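Local coordinates for protein signal recognition particle receptor subunit beta (Mus musculus, PDB 2FH5) that binds GTP as the beta subunit of the signal recognition particle receptor, which helps target nascent secretory proteins to the endoplasmic reticulum membrane, at residues L22-R26 / E188-K192; S78-V82 / S115-L119; S88-Q92 / Q125-K131; L106-M110 / F177-L182. All blocks are in the same frame, centred on the assembly; numbering follows the deposited sequence.

Interaction 1: L22-R26 / E188-K192; sequences LLFVR and ECSAK. With GTP (guanosine-5'-triphosphate), chain D.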
loop_
_atom_site.group_PDB
_atom_site.type_symbol
_atom_site.label_atom_id
_atom_site.label_comp_id
_atom_site.label_asym_id
_atom_site.label_seq_id
_atom_site.Cartn_x
_atom_site.Cartn_y
_atom_site.Cartn_z
ATOM N N LEU B 22 -1.405 3.129 3.728
ATOM C CA LEU B 22 -1.955 3.510 5.017
ATOM C C LEU B 22 -2.212 5.023 5.061
ATOM O O LEU B 22 -3.243 5.434 5.572
ATOM C CB LEU B 22 -1.054 3.091 6.170
ATOM C CG LEU B 22 -1.786 3.271 7.514
ATOM C CD1 LEU B 22 -3.129 2.604 7.447
ATOM C CD2 LEU B 22 -0.986 2.685 8.678
ATOM N N LEU B 23 -1.315 5.844 4.505
ATOM C CA LEU B 23 -1.542 7.294 4.491
ATOM C C LEU B 23 -2.801 7.580 3.701
ATOM O O LEU B 23 -3.634 8.372 4.109
ATOM C CB LEU B 23 -0.387 8.038 3.825
ATOM C CG LEU B 23 0.873 8.248 4.646
ATOM C CD1 LEU B 23 1.905 8.957 3.810
ATOM C CD2 LEU B 23 0.526 9.064 5.874
ATOM N N PHE B 24 -2.912 6.927 2.551
ATOM C CA PHE B 24 -4.052 7.051 1.657
ATOM C C PHE B 24 -5.340 6.783 2.459
ATOM O O PHE B 24 -6.300 7.551 2.374
ATOM C CB PHE B 24 -3.848 6.036 0.519
ATOM C CG PHE B 24 -4.969 5.941 -0.475
ATOM C CD1 PHE B 24 -5.110 6.874 -1.486
ATOM C CD2 PHE B 24 -5.809 4.829 -0.482
ATOM C CE1 PHE B 24 -6.070 6.698 -2.516
ATOM C CE2 PHE B 24 -6.774 4.643 -1.501
ATOM C CZ PHE B 24 -6.896 5.575 -2.515
ATOM N N VAL B 25 -5.346 5.711 3.250
ATOM C CA VAL B 25 -6.511 5.347 4.059
ATOM C C VAL B 25 -6.792 6.394 5.141
ATOM O O VAL B 25 -7.918 6.838 5.322
ATOM C CB VAL B 25 -6.309 3.960 4.740
ATOM C CG1 VAL B 25 -7.429 3.694 5.741
ATOM C CG2 VAL B 25 -6.280 2.866 3.684
ATOM N N ARG B 26 -5.756 6.762 5.869
ATOM C CA ARG B 26 -5.852 7.758 6.919
ATOM C C ARG B 26 -6.419 9.102 6.422
ATOM O O ARG B 26 -7.151 9.771 7.151
ATOM C CB ARG B 26 -4.469 8.004 7.502
ATOM C CG ARG B 26 -4.501 8.390 8.924
ATOM C CD ARG B 26 -4.392 7.139 9.724
ATOM N NE ARG B 26 -5.256 7.149 10.895
ATOM C CZ ARG B 26 -5.239 6.200 11.821
ATOM N NH1 ARG B 26 -4.386 5.182 11.698
ATOM N NH2 ARG B 26 -6.096 6.247 12.839
ATOM N N GLU B 188 7.047 15.970 7.979
ATOM C CA GLU B 188 7.048 14.733 8.744
ATOM C C GLU B 188 5.613 14.282 8.983
ATOM O O GLU B 188 4.682 15.093 8.953
ATOM C CB GLU B 188 7.767 14.942 10.072
ATOM C CG GLU B 188 9.193 15.421 9.902
ATOM C CD GLU B 188 9.868 15.745 11.227
ATOM O OE1 GLU B 188 9.194 16.310 12.111
ATOM O OE2 GLU B 188 11.074 15.451 11.383
ATOM N N CYS B 189 5.425 12.982 9.183
ATOM C CA CYS B 189 4.089 12.454 9.440
ATOM C C CYS B 189 4.124 11.033 9.961
ATOM O O CYS B 189 5.173 10.393 10.012
ATOM C CB CYS B 189 3.214 12.515 8.180
ATOM S SG CYS B 189 3.795 11.535 6.778
ATOM N N SER B 190 2.951 10.568 10.379
ATOM C CA SER B 190 2.770 9.229 10.902
ATOM C C SER B 190 1.372 8.760 10.529
ATOM O O SER B 190 0.397 9.469 10.752
ATOM C CB SER B 190 2.923 9.227 12.409
ATOM O OG SER B 190 2.726 7.917 12.918
ATOM N N ALA B 191 1.277 7.572 9.942
ATOM C CA ALA B 191 -0.009 7.028 9.551
ATOM C C ALA B 191 -0.649 6.279 10.723
ATOM O O ALA B 191 -1.824 5.936 10.687
ATOM C CB ALA B 191 0.163 6.098 8.353
ATOM N N LYS B 192 0.137 6.019 11.758
ATOM C CA LYS B 192 -0.361 5.323 12.936
ATOM C C LYS B 192 -0.326 6.245 14.154
ATOM O O LYS B 192 0.621 6.206 14.946
ATOM C CB LYS B 192 0.480 4.082 13.220
ATOM C CG LYS B 192 0.090 2.833 12.439
ATOM C CD LYS B 192 0.829 1.612 12.985
ATOM C CE LYS B 192 0.479 0.351 12.239
ATOM N NZ LYS B 192 1.193 -0.817 12.807
HETATM P PG GTP D . 3.508 -1.098 -1.133
HETATM O O1G GTP D . 4.305 -2.311 -1.110
HETATM O O2G GTP D . 2.065 -1.349 -1.423
HETATM O O3G GTP D . 4.111 -0.068 -2.113
HETATM O O3B GTP D . 3.621 -0.546 0.498
HETATM P PB GTP D . 2.959 0.707 1.079
HETATM O O1B GTP D . 3.878 1.879 0.971
HETATM O O2B GTP D . 1.592 1.014 0.500
HETATM O O3A GTP D . 2.897 0.268 2.614
HETATM P PA GTP D . 1.657 0.167 3.580
HETATM O O1A GTP D . 0.852 1.348 3.560
HETATM O O2A GTP D . 0.867 -1.077 3.283
HETATM O "O5'" GTP D . 2.465 0.118 4.942
HETATM C "C5'" GTP D . 3.328 -0.983 5.171
HETATM C "C4'" GTP D . 3.316 -1.330 6.659
HETATM O "O4'" GTP D . 3.772 -0.214 7.455
HETATM C "C3'" GTP D . 1.927 -1.660 7.216
HETATM O "O3'" GTP D . 2.000 -2.754 8.175
HETATM C "C2'" GTP D . 1.500 -0.370 7.855
HETATM O "O2'" GTP D . 0.428 -0.477 8.814
HETATM C "C1'" GTP D . 2.804 0.199 8.416
HETATM N N9 GTP D . 2.860 1.649 8.466
HETATM C C8 GTP D . 2.513 2.530 7.436
HETATM N N7 GTP D . 2.693 3.790 7.824
HETATM C C5 GTP D . 3.175 3.738 9.150
HETATM C C6 GTP D . 3.553 4.719 10.085
HETATM O O6 GTP D . 3.566 5.931 9.979
HETATM N N1 GTP D . 3.995 4.272 11.359
HETATM C C2 GTP D . 4.064 2.935 11.705
HETATM N N2 GTP D . 4.482 2.595 12.956
HETATM N N3 GTP D . 3.706 1.992 10.793
HETATM C C4 GTP D . 3.265 2.400 9.539
#
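The methyl of A191 is the bump of this contact, and the leucine pair at the start of the helix 20-29 supplies the hollow. L22 closes one flank of it, its CG 3.5 Å from A191 CB; L23 closes another with CD2, 3.9 Å from the same methyl. Alanine suits the place because its single methyl fits between the leucines and the guanine, A191 CB lying 3.5 Å from GTP N7. L23 CD2 reaches past A191 to C189 SG, so the small cysteine fills the inner end of the groove. Farther out, K192 lays its extended aliphatic chain along the base and ribose and rests CG 3.9 Å from L22 CD2. With CG anti to the backbone N (chi1 -169°), L22 brings its branch between the loop and the ribose, and CD2 touches both A191 CB and GTP O2'. R26, one turn on, bends round at chi2 and chi3 toward the A191 carbonyl, and its NH1 gives A191 O a weak, bent hydrogen bond of 2.9 Å (129°). The two segments share the nucleotide as well: L22 N, just after the P-loop, binds GTP O1A of the alpha phosphate, while A191 N binds GTP O6 at 2.8 Å. The chemistry thus divides in two: apolar packing fits loop to helix, and main-chain N-H groups read the nucleotide, with the A191 amide matched to the O6 acceptor that marks a guanine.

Interaction 2: S78-V82 / S115-L119; sequences SARAV and SPSLL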
loop_
_atom_site.group_PDB
_atom_site.type_symbol
_atom_site.label_atom_id
_atom_site.label_comp_id
_atom_site.label_asym_id
_atom_site.label_seq_id
_atom_site.Cartn_x
_atom_site.Cartn_y
_atom_site.Cartn_z
ATOM N N SER B 78 -1.153 13.400 -15.526
ATOM C CA SER B 78 -2.399 13.797 -14.842
ATOM C C SER B 78 -2.144 14.366 -13.441
ATOM O O SER B 78 -3.090 14.773 -12.754
ATOM C CB SER B 78 -3.340 12.590 -14.670
ATOM O OG SER B 78 -3.476 11.830 -15.863
ATOM N N ALA B 79 -0.878 14.402 -13.020
ATOM C CA ALA B 79 -0.541 14.859 -11.680
ATOM C C ALA B 79 -0.376 16.347 -11.426
ATOM O O ALA B 79 0.399 17.039 -12.079
ATOM C CB ALA B 79 0.702 14.139 -11.200
ATOM N N ARG B 80 -1.111 16.817 -10.439
ATOM C CA ARG B 80 -1.041 18.186 -10.001
ATOM C C ARG B 80 0.058 18.206 -8.934
ATOM O O ARG B 80 0.715 19.231 -8.709
ATOM C CB ARG B 80 -2.370 18.581 -9.372
ATOM C CG ARG B 80 -2.361 19.882 -8.632
ATOM C CD ARG B 80 -3.722 20.121 -8.007
ATOM N NE ARG B 80 -4.073 21.537 -8.002
ATOM C CZ ARG B 80 -4.443 22.216 -9.083
ATOM N NH1 ARG B 80 -4.518 21.605 -10.260
ATOM N NH2 ARG B 80 -4.721 23.510 -8.991
ATOM N N ALA B 81 0.244 17.059 -8.275
ATOM C CA ALA B 81 1.243 16.935 -7.225
ATOM C C ALA B 81 1.658 15.491 -7.009
ATOM O O ALA B 81 0.910 14.564 -7.304
ATOM C CB ALA B 81 0.715 17.517 -5.924
ATOM N N VAL B 82 2.862 15.321 -6.477
ATOM C CA VAL B 82 3.423 14.016 -6.207
ATOM C C VAL B 82 3.914 14.019 -4.778
ATOM O O VAL B 82 4.600 14.958 -4.380
ATOM C CB VAL B 82 4.630 13.719 -7.118
ATOM C CG1 VAL B 82 5.282 12.368 -6.732
ATOM C CG2 VAL B 82 4.178 13.704 -8.554
ATOM N N SER B 115 5.162 21.036 -14.599
ATOM C CA SER B 115 5.737 20.290 -13.498
ATOM C C SER B 115 4.853 20.247 -12.267
ATOM O O SER B 115 4.384 21.282 -11.783
ATOM C CB SER B 115 7.104 20.860 -13.129
ATOM O OG SER B 115 8.085 20.326 -13.996
ATOM N N PRO B 116 4.603 19.036 -11.749
ATOM C CA PRO B 116 3.767 18.917 -10.564
ATOM C C PRO B 116 4.549 19.371 -9.347
ATOM O O PRO B 116 5.772 19.322 -9.341
ATOM C CB PRO B 116 3.457 17.427 -10.522
ATOM C CG PRO B 116 4.708 16.837 -11.026
ATOM C CD PRO B 116 4.992 17.702 -12.234
ATOM N N SER B 117 3.835 19.834 -8.334
ATOM C CA SER B 117 4.443 20.239 -7.096
ATOM C C SER B 117 4.876 18.891 -6.442
ATOM O O SER B 117 4.188 17.879 -6.593
ATOM C CB SER B 117 3.377 20.973 -6.271
ATOM O OG SER B 117 3.855 21.349 -4.997
ATOM N N LEU B 118 5.997 18.872 -5.722
ATOM C CA LEU B 118 6.489 17.633 -5.123
ATOM C C LEU B 118 6.755 17.654 -3.616
ATOM O O LEU B 118 7.432 18.530 -3.111
ATOM C CB LEU B 118 7.761 17.209 -5.860
ATOM C CG LEU B 118 8.709 16.196 -5.208
ATOM C CD1 LEU B 118 8.057 14.827 -5.046
ATOM C CD2 LEU B 118 9.936 16.075 -6.085
ATOM N N LEU B 119 6.227 16.678 -2.886
ATOM C CA LEU B 119 6.464 16.630 -1.445
ATOM C C LEU B 119 7.189 15.352 -1.066
ATOM O O LEU B 119 6.957 14.290 -1.643
ATOM C CB LEU B 119 5.144 16.700 -0.662
ATOM C CG LEU B 119 5.237 16.556 0.867
ATOM C CD1 LEU B 119 5.794 17.828 1.488
ATOM C CD2 LEU B 119 3.855 16.265 1.438
#
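A81 and V82 pair in parallel with S117 and L118, joining two neighbouring strands in the central sheet of this P-loop GTPase fold. Three backbone hydrogen bonds form the ladder. S117 N reaches back to R80 O over 3.2 Å. The next two bonds are shorter: V82 N gives to S117 O at 2.9 Å, and L119 N gives to V82 O at 2.8 Å, so V82 uses both its N-H and its C=O on the same partner strand. Supporting these, A81 CA lies 3.2 Å from S117 O and L118 CA lies 3.4 Å from V82 O, both as CA-H...O contacts. Apolar packing is concentrated at V82 and P116. V82 holds its two branches apart: CG2 runs alongside the proline ring, 4.0 Å from P116 CG, while CG1, anti to the backbone N (chi1 175°), meets L118 CD1 at 4.1 Å. Proline fits just before the strand, where its ring packs on A79, CB to CB at 4.3 Å. On the other face A81 and S117 are small, which suits the broad W209 of helix 204-213 lying against both. That helix therefore covers the A81 and S117 face, helix 91-110 meets P116 and L118 on the other through S109 and L106, and the neighbouring strands 9-13 and 184-188 continue the sheet on either side.

Interaction 3: S88-Q92 / Q125-K131; sequences SAAFQ and QDIAMAK. With GTP (guanosine-5'-triphosphate), chain D.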
loop_
_atom_site.group_PDB
_atom_site.type_symbol
_atom_site.label_atom_id
_atom_site.label_comp_id
_atom_site.label_asym_id
_atom_site.label_seq_id
_atom_site.Cartn_x
_atom_site.Cartn_y
_atom_site.Cartn_z
ATOM N N SER B 88 10.776 6.709 7.446
ATOM C CA SER B 88 11.821 7.399 8.198
ATOM C C SER B 88 12.628 6.538 9.181
ATOM O O SER B 88 13.772 6.862 9.522
ATOM C CB SER B 88 11.192 8.588 8.907
ATOM O OG SER B 88 10.510 9.389 7.949
ATOM N N ALA B 89 12.041 5.427 9.607
ATOM C CA ALA B 89 12.693 4.512 10.551
ATOM C C ALA B 89 13.656 3.563 9.857
ATOM O O ALA B 89 14.626 3.129 10.452
ATOM C CB ALA B 89 11.630 3.700 11.319
ATOM N N ALA B 90 13.380 3.222 8.602
ATOM C CA ALA B 90 14.250 2.310 7.867
ATOM C C ALA B 90 15.167 3.083 6.911
ATOM O O ALA B 90 15.957 2.486 6.162
ATOM C CB ALA B 90 13.407 1.298 7.073
ATOM N N PHE B 91 15.062 4.405 6.948
ATOM C CA PHE B 91 15.836 5.242 6.063
ATOM C C PHE B 91 17.334 4.918 5.993
ATOM O O PHE B 91 17.888 4.791 4.896
ATOM C CB PHE B 91 15.622 6.705 6.424
ATOM C CG PHE B 91 16.240 7.642 5.454
ATOM C CD1 PHE B 91 15.750 7.737 4.159
ATOM C CD2 PHE B 91 17.376 8.366 5.798
ATOM C CE1 PHE B 91 16.386 8.531 3.215
ATOM C CE2 PHE B 91 18.020 9.167 4.855
ATOM C CZ PHE B 91 17.523 9.246 3.563
ATOM N N GLN B 92 17.986 4.765 7.145
ATOM C CA GLN B 92 19.420 4.472 7.172
ATOM C C GLN B 92 19.854 3.300 6.288
ATOM O O GLN B 92 20.884 3.381 5.609
ATOM C CB GLN B 92 19.896 4.220 8.606
ATOM C CG GLN B 92 19.629 5.384 9.546
ATOM C CD GLN B 92 20.554 6.586 9.316
ATOM O OE1 GLN B 92 20.777 7.020 8.174
ATOM N NE2 GLN B 92 21.081 7.140 10.415
ATOM N N GLN B 125 7.100 8.540 11.657
ATOM C CA GLN B 125 7.738 9.340 12.708
ATOM C C GLN B 125 7.412 8.823 14.119
ATOM O O GLN B 125 8.201 9.021 15.050
ATOM C CB GLN B 125 7.326 10.812 12.598
ATOM C CG GLN B 125 7.949 11.571 11.429
ATOM C CD GLN B 125 9.472 11.562 11.470
ATOM O OE1 GLN B 125 10.070 11.846 12.501
ATOM N NE2 GLN B 125 10.098 11.239 10.345
ATOM N N ASP B 126 6.262 8.161 14.270
ATOM C CA ASP B 126 5.841 7.594 15.548
ATOM C C ASP B 126 6.826 6.535 16.073
ATOM O O ASP B 126 6.794 6.186 17.251
ATOM C CB ASP B 126 4.466 6.948 15.411
ATOM C CG ASP B 126 4.454 5.826 14.370
ATOM O OD1 ASP B 126 4.504 6.118 13.156
ATOM O OD2 ASP B 126 4.416 4.650 14.767
ATOM N N ILE B 127 7.682 6.002 15.205
ATOM C CA ILE B 127 8.657 5.001 15.641
ATOM C C ILE B 127 9.863 5.752 16.195
ATOM O O ILE B 127 10.332 6.721 15.595
ATOM C CB ILE B 127 9.066 4.083 14.465
ATOM C CG1 ILE B 127 7.858 3.234 14.038
ATOM C CG2 ILE B 127 10.220 3.178 14.865
ATOM C CD1 ILE B 127 8.096 2.448 12.774
ATOM N N ALA B 128 10.361 5.314 17.342
ATOM C CA ALA B 128 11.478 5.995 17.997
ATOM C C ALA B 128 12.735 6.279 17.157
ATOM O O ALA B 128 13.196 7.416 17.097
ATOM C CB ALA B 128 11.856 5.237 19.278
ATOM N N MET B 129 13.285 5.254 16.515
ATOM C CA MET B 129 14.499 5.411 15.717
ATOM C C MET B 129 14.334 6.214 14.400
ATOM O O MET B 129 15.217 6.173 13.534
ATOM C CB MET B 129 15.065 4.017 15.392
ATOM C CG MET B 129 14.231 3.212 14.370
ATOM S SD MET B 129 14.583 1.394 14.260
ATOM C CE MET B 129 15.670 1.318 12.789
ATOM N N ALA B 130 13.231 6.945 14.251
ATOM C CA ALA B 130 12.964 7.680 13.019
ATOM C C ALA B 130 13.830 8.917 12.768
ATOM O O ALA B 130 13.907 9.818 13.606
ATOM C CB ALA B 130 11.503 8.056 12.969
ATOM N N LYS B 131 14.475 8.954 11.604
ATOM C CA LYS B 131 15.313 10.089 11.232
ATOM C C LYS B 131 14.393 11.265 10.900
ATOM O O LYS B 131 13.297 11.081 10.367
ATOM C CB LYS B 131 16.169 9.749 10.015
ATOM C CG LYS B 131 17.057 8.540 10.200
ATOM C CD LYS B 131 18.202 8.806 11.159
ATOM C CE LYS B 131 18.128 7.915 12.400
ATOM N NZ LYS B 131 17.982 6.450 12.078
HETATM P PG GTP D . 3.508 -1.098 -1.133
HETATM O O1G GTP D . 4.305 -2.311 -1.110
HETATM O O2G GTP D . 2.065 -1.349 -1.423
HETATM O O3G GTP D . 4.111 -0.068 -2.113
HETATM O O3B GTP D . 3.621 -0.546 0.498
HETATM P PB GTP D . 2.959 0.707 1.079
HETATM O O1B GTP D . 3.878 1.879 0.971
HETATM O O2B GTP D . 1.592 1.014 0.500
HETATM O O3A GTP D . 2.897 0.268 2.614
HETATM P PA GTP D . 1.657 0.167 3.580
HETATM O O1A GTP D . 0.852 1.348 3.560
HETATM O O2A GTP D . 0.867 -1.077 3.283
HETATM O "O5'" GTP D . 2.465 0.118 4.942
HETATM C "C5'" GTP D . 3.328 -0.983 5.171
HETATM C "C4'" GTP D . 3.316 -1.330 6.659
HETATM O "O4'" GTP D . 3.772 -0.214 7.455
HETATM C "C3'" GTP D . 1.927 -1.660 7.216
HETATM O "O3'" GTP D . 2.000 -2.754 8.175
HETATM C "C2'" GTP D . 1.500 -0.370 7.855
HETATM O "O2'" GTP D . 0.428 -0.477 8.814
HETATM C "C1'" GTP D . 2.804 0.199 8.416
HETATM N N9 GTP D . 2.860 1.649 8.466
HETATM C C8 GTP D . 2.513 2.530 7.436
HETATM N N7 GTP D . 2.693 3.790 7.824
HETATM C C5 GTP D . 3.175 3.738 9.150
HETATM C C6 GTP D . 3.553 4.719 10.085
HETATM O O6 GTP D . 3.566 5.931 9.979
HETATM N N1 GTP D . 3.995 4.272 11.359
HETATM C C2 GTP D . 4.064 2.935 11.705
HETATM N N2 GTP D . 4.482 2.595 12.956
HETATM N N3 GTP D . 3.706 1.992 10.793
HETATM C C4 GTP D . 3.265 2.400 9.539
#
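S88 and K131 join the loop leading into helix 91-110 to the guanine-binding loop of the GTPase fold, for segment 125-131 opens with the end of the guanine-recognition motif formed by N123, K124, Q125 and D126. S88 comes first. Its carbonyl oxygen accepts K131 N at 3.0 Å, and its compact side chain fits against the Q125 amide while its OG is hydrogen-bonded to N123 O. Q125 NE2 in turn holds K131 O at 3.2 Å, almost perfectly straight (176°) and in the plane of its own amide, so the loop is braced across its base. A89 follows, its CA only 4.0 Å from A130 CA; a pair of alanines permits so close a backbone approach. The A89 methyl rests on I127 CG2 at 3.9 Å, and M129 lays its CG beside the same methyl. I127 also borders the nucleotide, its CG1 and CD1 near GTP N2, next to D126, whose carboxylate takes GTP N1 on OD1 (2.6 Å) and GTP N2 on OD2, the pairing that selects guanine. F91 turns its ring mainly toward helix 133-150, with K131 CG near it, obliquely placed. Exposed Q92 crosses the K131 chain at about a right angle, its NE2 3.4 Å from K131 CD. Bent at chi2, chi3 and chi4, that lysine folds back over its own loop, where K131 NZ hydrogen-bonds M129 O at 3.1 Å.

Interaction 4: L106-M110 / F177-L182; sequences LIDSM and FSQLPL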
loop_
_atom_site.group_PDB
_atom_site.type_symbol
_atom_site.label_atom_id
_atom_site.label_comp_id
_atom_site.label_asym_id
_atom_site.label_seq_id
_atom_site.Cartn_x
_atom_site.Cartn_y
_atom_site.Cartn_z
ATOM N N LEU B 106 12.270 12.774 -9.902
ATOM C CA LEU B 106 12.655 14.165 -10.127
ATOM C C LEU B 106 12.789 14.407 -11.619
ATOM O O LEU B 106 12.279 15.390 -12.160
ATOM C CB LEU B 106 13.982 14.461 -9.449
ATOM C CG LEU B 106 13.838 14.545 -7.947
ATOM C CD1 LEU B 106 15.207 14.659 -7.323
ATOM C CD2 LEU B 106 12.972 15.730 -7.590
ATOM N N ILE B 107 13.477 13.499 -12.289
ATOM C CA ILE B 107 13.628 13.633 -13.717
ATOM C C ILE B 107 12.265 13.632 -14.402
ATOM O O ILE B 107 11.938 14.581 -15.113
ATOM C CB ILE B 107 14.535 12.529 -14.259
ATOM C CG1 ILE B 107 15.991 12.943 -14.031
ATOM C CG2 ILE B 107 14.242 12.265 -15.710
ATOM C CD1 ILE B 107 16.988 11.916 -14.497
ATOM N N ASP B 108 11.462 12.593 -14.176
ATOM C CA ASP B 108 10.131 12.512 -14.783
ATOM C C ASP B 108 9.323 13.776 -14.577
ATOM O O ASP B 108 8.673 14.262 -15.500
ATOM C CB ASP B 108 9.335 11.356 -14.197
ATOM C CG ASP B 108 9.817 10.016 -14.678
ATOM O OD1 ASP B 108 10.883 9.955 -15.320
ATOM O OD2 ASP B 108 9.133 9.016 -14.401
ATOM N N SER B 109 9.362 14.306 -13.359
ATOM C CA SER B 109 8.605 15.501 -13.018
ATOM C C SER B 109 9.020 16.753 -13.786
ATOM O O SER B 109 8.164 17.542 -14.217
ATOM C CB SER B 109 8.698 15.766 -11.518
ATOM O OG SER B 109 8.178 14.673 -10.783
ATOM N N MET B 110 10.325 16.937 -13.961
ATOM C CA MET B 110 10.818 18.112 -14.672
ATOM C C MET B 110 10.537 18.053 -16.169
ATOM O O MET B 110 10.237 19.077 -16.784
ATOM C CB MET B 110 12.315 18.299 -14.423
ATOM C CG MET B 110 12.630 18.636 -12.980
ATOM S SD MET B 110 14.391 18.856 -12.689
ATOM C CE MET B 110 15.061 17.345 -13.392
ATOM N N PHE B 177 18.115 20.370 -3.366
ATOM C CA PHE B 177 16.765 20.435 -3.917
ATOM C C PHE B 177 16.347 21.833 -4.371
ATOM O O PHE B 177 15.600 21.964 -5.342
ATOM C CB PHE B 177 15.766 19.885 -2.902
ATOM C CG PHE B 177 15.832 18.385 -2.735
ATOM C CD1 PHE B 177 15.304 17.538 -3.710
ATOM C CD2 PHE B 177 16.429 17.819 -1.603
ATOM C CE1 PHE B 177 15.371 16.132 -3.559
ATOM C CE2 PHE B 177 16.503 16.423 -1.435
ATOM C CZ PHE B 177 15.975 15.577 -2.413
ATOM N N SER B 178 16.824 22.873 -3.688
ATOM C CA SER B 178 16.489 24.260 -4.064
ATOM C C SER B 178 16.943 24.645 -5.495
ATOM O O SER B 178 16.357 25.523 -6.113
ATOM C CB SER B 178 17.096 25.245 -3.067
ATOM O OG SER B 178 18.510 25.211 -3.142
ATOM N N GLN B 179 17.971 23.985 -6.019
ATOM C CA GLN B 179 18.447 24.271 -7.371
ATOM C C GLN B 179 17.483 23.725 -8.430
ATOM O O GLN B 179 17.678 23.909 -9.633
ATOM C CB GLN B 179 19.821 23.626 -7.604
ATOM C CG GLN B 179 20.796 23.787 -6.464
ATOM C CD GLN B 179 22.018 22.926 -6.649
ATOM O OE1 GLN B 179 22.122 22.182 -7.637
ATOM N NE2 GLN B 179 22.963 23.011 -5.702
ATOM N N LEU B 180 16.437 23.049 -7.993
ATOM C CA LEU B 180 15.523 22.453 -8.942
ATOM C C LEU B 180 14.419 23.353 -9.440
ATOM O O LEU B 180 13.871 24.155 -8.682
ATOM C CB LEU B 180 14.870 21.207 -8.324
ATOM C CG LEU B 180 15.686 19.941 -8.069
ATOM C CD1 LEU B 180 14.754 18.835 -7.615
ATOM C CD2 LEU B 180 16.404 19.530 -9.342
ATOM N N PRO B 181 14.083 23.239 -10.734
ATOM C CA PRO B 181 13.002 24.051 -11.300
ATOM C C PRO B 181 11.676 23.366 -10.919
ATOM O O PRO B 181 10.866 23.059 -11.801
ATOM C CB PRO B 181 13.263 23.982 -12.804
ATOM C CG PRO B 181 13.865 22.602 -12.979
ATOM C CD PRO B 181 14.829 22.536 -11.797
ATOM N N LEU B 182 11.484 23.111 -9.617
ATOM C CA LEU B 182 10.285 22.452 -9.076
ATOM C C LEU B 182 10.020 22.868 -7.639
ATOM O O LEU B 182 10.955 23.107 -6.879
ATOM C CB LEU B 182 10.463 20.938 -9.012
ATOM C CG LEU B 182 10.671 19.973 -10.170
ATOM C CD1 LEU B 182 11.390 18.743 -9.644
ATOM C CD2 LEU B 182 9.339 19.599 -10.773
#
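A helix end packed against the loop that leads into an outermost sheet strand makes this contact: the C-terminal turn of helix 91-110 meets residues 177-182, just ahead of strand 184-188 in the GTPase fold. No hydrogen bond crosses it; the fit is apolar. L106 spreads its two methyls over different partners, CD2 lying 3.6 Å from L180 CD1 and CD1 reaching F177 CE1 at 4.0 Å. A leucine suits this spot because its fork can serve both. F177 faces a largely aromatic and aliphatic surrounding, with edge-to-face partners in F175 and F186 and with L140 and L144 of helix 133-150 beside it. L182 lies across M110 at about a right angle and sets CD1 3.6 Å from M110 CG, while its other methyl approaches S109 CB. Serine is small enough to let the loop come close there, and its OG is turned back to V105 O within the helix. P181 centres an inverse gamma turn, and L180 and L182, on either side of it in sequence, both touch the helix. The long, unbranched M110 suits that corner: its chi2 is extended (180°), which carries the sulfur out beside the proline ring, M110 SD 3.8 Å from P181 CG.

Overall arrangement
Interactions 1 and 3 both border the guanine of one GTP, and their centres lie 14 Å apart. They touch directly: S190 OG is 2.5 Å from D126 OD1, probably a hydrogen bond that positions the carboxylate facing the base, and C189 O probably accepts Q125 N at 3.1 Å. Interactions 2 and 4 form a second touching pair, with centres 11 Å apart, where L118 CD2 packs on L106 CD2 and S115 OG lies 2.8 Å from S109 O. Helix 91-110 spans the two groups, its start in interaction 3 and its end in interaction 4, about 25 Å away between centres. Interaction 2 lies in the sheet; interaction 4, about 25 Å from interaction 1 between centres, is away from the nucleotide.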